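Local atomic coordinates of carboxylesterase YBFK (Bacillus subtilis, PDB entry 4CCY), a protein that hydrolyses carboxylic esters to an alcohol and a carboxylate, as a carboxylesterase of the alpha/beta hydrolase superfamily. Residues A[110-115]-A[136-141]. Residues are numbered along the deposited sequence; the frame is centred on the assembly and turned at random.
Sequences WMKDVF and VNFLLR
Phe138 reaches across to Met111, Phe115 and Lys112, and its ring carries nearly all of the apolar contact. The clearest evidence is a CH-pi interaction: Met111 CG sits 3.7 Å from the Phe138 ring centroid, only 12° off the normal, hence over the face. Met111 SD lies farther out along nearly the same normal, a distant Met-aromatic contact, and the bend at chi3 then carries CE off to a face of Trp110, toward its rim.

The aromatic pair is oblique. The rings of Phe115 and Phe138 have centroids 5.0 Å apart and planes inclined at 46°, with Phe115 CZ 3.6 Å from Phe138 CE2. Phe138 has CG anti to its backbone N (chi1 -168°), which sends the ring out to meet Phe115 coming the other way. Beside it, the aliphatic part of Lys112 passes with CG 4.1 Å from Phe138 CE1. An alanine in place of Phe138 would probably open a gap between the helices, leaving Met111 CG and the Phe115 ring without their partner from the other helix.

The polar link is water-mediated: one water accepts from Lys112 NZ at 2.9 Å and donates to Arg141 O at 3.0 Å. Within its own helix, Arg141 NE donates to Asn137 OD1.

The segment axes approach to 11.3 Å and cross close to a right angle, a separation spanned by side chains. Helix 104-118 thus packs against helix 130-141, which follows the probable nucleophile elbow; on the sheet side, Leu125 of strand 123-128 touches both phenylalanines, and Val146 of strand 146-152 meets Phe138.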
loop_
_atom_site.group_PDB
_atom_site.type_symbol
_atom_site.label_atom_id
_atom_site.label_comp_id
_atom_site.label_asym_id
_atom_site.label_seq_id
_atom_site.Cartn_x
_atom_site.Cartn_y
_atom_site.Cartn_z
ATOM N N TRP A 110 14.672 -2.818 3.064
ATOM C CA TRP A 110 13.668 -2.964 4.121
ATOM C C TRP A 110 12.804 -4.189 3.885
ATOM O O TRP A 110 12.629 -5.000 4.782
ATOM C CB TRP A 110 12.787 -1.708 4.217
ATOM C CG TRP A 110 11.561 -1.895 5.092
ATOM C CD1 TRP A 110 11.524 -2.241 6.439
ATOM C CD2 TRP A 110 10.155 -1.769 4.697
ATOM N NE1 TRP A 110 10.231 -2.317 6.897
ATOM C CE2 TRP A 110 9.360 -2.063 5.898
ATOM C CE3 TRP A 110 9.496 -1.450 3.516
ATOM C CZ2 TRP A 110 7.963 -2.020 5.892
ATOM C CZ3 TRP A 110 8.089 -1.434 3.519
ATOM C CH2 TRP A 110 7.345 -1.711 4.679
ATOM N N MET A 111 12.280 -4.334 2.664
ATOM C CA MET A 111 11.399 -5.458 2.335
ATOM C C MET A 111 12.110 -6.807 2.343
ATOM O O MET A 111 11.505 -7.805 2.740
ATOM C CB MET A 111 10.659 -5.232 1.008
ATOM C CG MET A 111 9.546 -6.245 0.684
ATOM S SD MET A 111 8.256 -6.545 1.945
ATOM C CE MET A 111 7.845 -4.877 2.477
ATOM N N LYS A 112 13.373 -6.846 1.898
ATOM C CA LYS A 112 14.185 -8.067 2.008
ATOM C C LYS A 112 14.323 -8.517 3.462
ATOM O O LYS A 112 14.184 -9.702 3.747
ATOM C CB LYS A 112 15.576 -7.899 1.382
ATOM C CG LYS A 112 15.601 -7.952 -0.134
ATOM C CD LYS A 112 17.042 -7.988 -0.633
ATOM C CE LYS A 112 17.132 -7.445 -2.047
ATOM N NZ LYS A 112 18.547 -7.449 -2.506
ATOM N N ASP A 113 14.570 -7.570 4.370
ATOM C CA ASP A 113 14.637 -7.865 5.813
ATOM C C ASP A 113 13.306 -8.417 6.332
ATOM O O ASP A 113 13.283 -9.340 7.143
ATOM C CB ASP A 113 14.973 -6.608 6.627
ATOM C CG ASP A 113 16.414 -6.155 6.492
ATOM O OD1 ASP A 113 17.224 -6.815 5.806
ATOM O OD2 ASP A 113 16.738 -5.101 7.096
ATOM N N VAL A 114 12.197 -7.818 5.894
ATOM C CA VAL A 114 10.868 -8.312 6.274
ATOM C C VAL A 114 10.713 -9.767 5.813
ATOM O O VAL A 114 10.414 -10.638 6.614
ATOM C CB VAL A 114 9.717 -7.417 5.750
ATOM C CG1 VAL A 114 8.366 -8.066 5.998
ATOM C CG2 VAL A 114 9.755 -6.038 6.403
ATOM N N PHE A 115 10.951 -10.017 4.526
ATOM C CA PHE A 115 10.943 -11.379 3.969
ATOM C C PHE A 115 11.813 -12.326 4.801
ATOM O O PHE A 115 11.355 -13.405 5.202
ATOM C CB PHE A 115 11.441 -11.373 2.518
ATOM C CG PHE A 115 10.367 -11.101 1.492
ATOM C CD1 PHE A 115 9.545 -9.972 1.582
ATOM C CD2 PHE A 115 10.192 -11.966 0.412
ATOM C CE1 PHE A 115 8.577 -9.715 0.614
ATOM C CE2 PHE A 115 9.221 -11.710 -0.548
ATOM C CZ PHE A 115 8.424 -10.583 -0.453
ATOM N N VAL A 136 6.233 -2.117 -7.060
ATOM C CA VAL A 136 6.890 -1.935 -8.354
ATOM C C VAL A 136 8.398 -1.825 -8.148
ATOM O O VAL A 136 9.174 -2.481 -8.849
ATOM C CB VAL A 136 6.366 -0.709 -9.118
ATOM C CG1 VAL A 136 7.075 -0.569 -10.462
ATOM C CG2 VAL A 136 4.857 -0.813 -9.312
ATOM N N ASN A 137 8.810 -1.022 -7.170
ATOM C CA ASN A 137 10.226 -0.889 -6.821
ATOM C C ASN A 137 10.861 -2.223 -6.397
ATOM O O ASN A 137 11.969 -2.562 -6.832
ATOM C CB ASN A 137 10.416 0.159 -5.716
ATOM C CG ASN A 137 11.879 0.425 -5.419
ATOM O OD1 ASN A 137 12.598 0.972 -6.263
ATOM N ND2 ASN A 137 12.332 0.043 -4.215
ATOM N N PHE A 138 10.145 -2.972 -5.553
ATOM C CA PHE A 138 10.605 -4.296 -5.102
ATOM C C PHE A 138 10.759 -5.329 -6.228
ATOM O O PHE A 138 11.793 -5.989 -6.321
ATOM C CB PHE A 138 9.713 -4.847 -3.958
ATOM C CG PHE A 138 10.299 -6.059 -3.268
ATOM C CD1 PHE A 138 11.464 -5.952 -2.528
ATOM C CD2 PHE A 138 9.693 -7.315 -3.388
ATOM C CE1 PHE A 138 12.021 -7.067 -1.903
ATOM C CE2 PHE A 138 10.238 -8.430 -2.768
ATOM C CZ PHE A 138 11.401 -8.305 -2.018
ATOM N N LEU A 139 9.750 -5.475 -7.087
ATOM C CA LEU A 139 9.828 -6.465 -8.166
ATOM C C LEU A 139 10.934 -6.121 -9.182
ATOM O O LEU A 139 11.485 -7.019 -9.822
ATOM C CB LEU A 139 8.466 -6.664 -8.857
ATOM C CG LEU A 139 7.835 -5.469 -9.578
ATOM C CD1 LEU A 139 8.361 -5.336 -10.997
ATOM C CD2 LEU A 139 6.320 -5.582 -9.567
ATOM N N LEU A 140 11.259 -4.831 -9.320
ATOM C CA LEU A 140 12.379 -4.398 -10.159
ATOM C C LEU A 140 13.722 -4.717 -9.521
ATOM O O LEU A 140 14.643 -5.174 -10.194
ATOM C CB LEU A 140 12.313 -2.894 -10.439
ATOM C CG LEU A 140 11.336 -2.352 -11.483
ATOM C CD1 LEU A 140 11.255 -0.836 -11.375
ATOM C CD2 LEU A 140 11.757 -2.758 -12.889
ATOM N N ARG A 141 13.850 -4.448 -8.227
ATOM C CA ARG A 141 15.136 -4.619 -7.546
ATOM C C ARG A 141 15.328 -6.008 -6.958
ATOM O O ARG A 141 16.453 -6.404 -6.685
ATOM C CB ARG A 141 15.297 -3.594 -6.424
ATOM C CG ARG A 141 15.589 -2.192 -6.910
ATOM C CD ARG A 141 15.423 -1.195 -5.779
ATOM N NE ARG A 141 15.608 0.174 -6.246
ATOM C CZ ARG A 141 16.795 0.756 -6.413
ATOM N NH1 ARG A 141 17.916 0.095 -6.156
ATOM N NH2 ARG A 141 16.859 2.003 -6.853
HETATM O O HOH W 1 17.858 -8.517 -5.156
#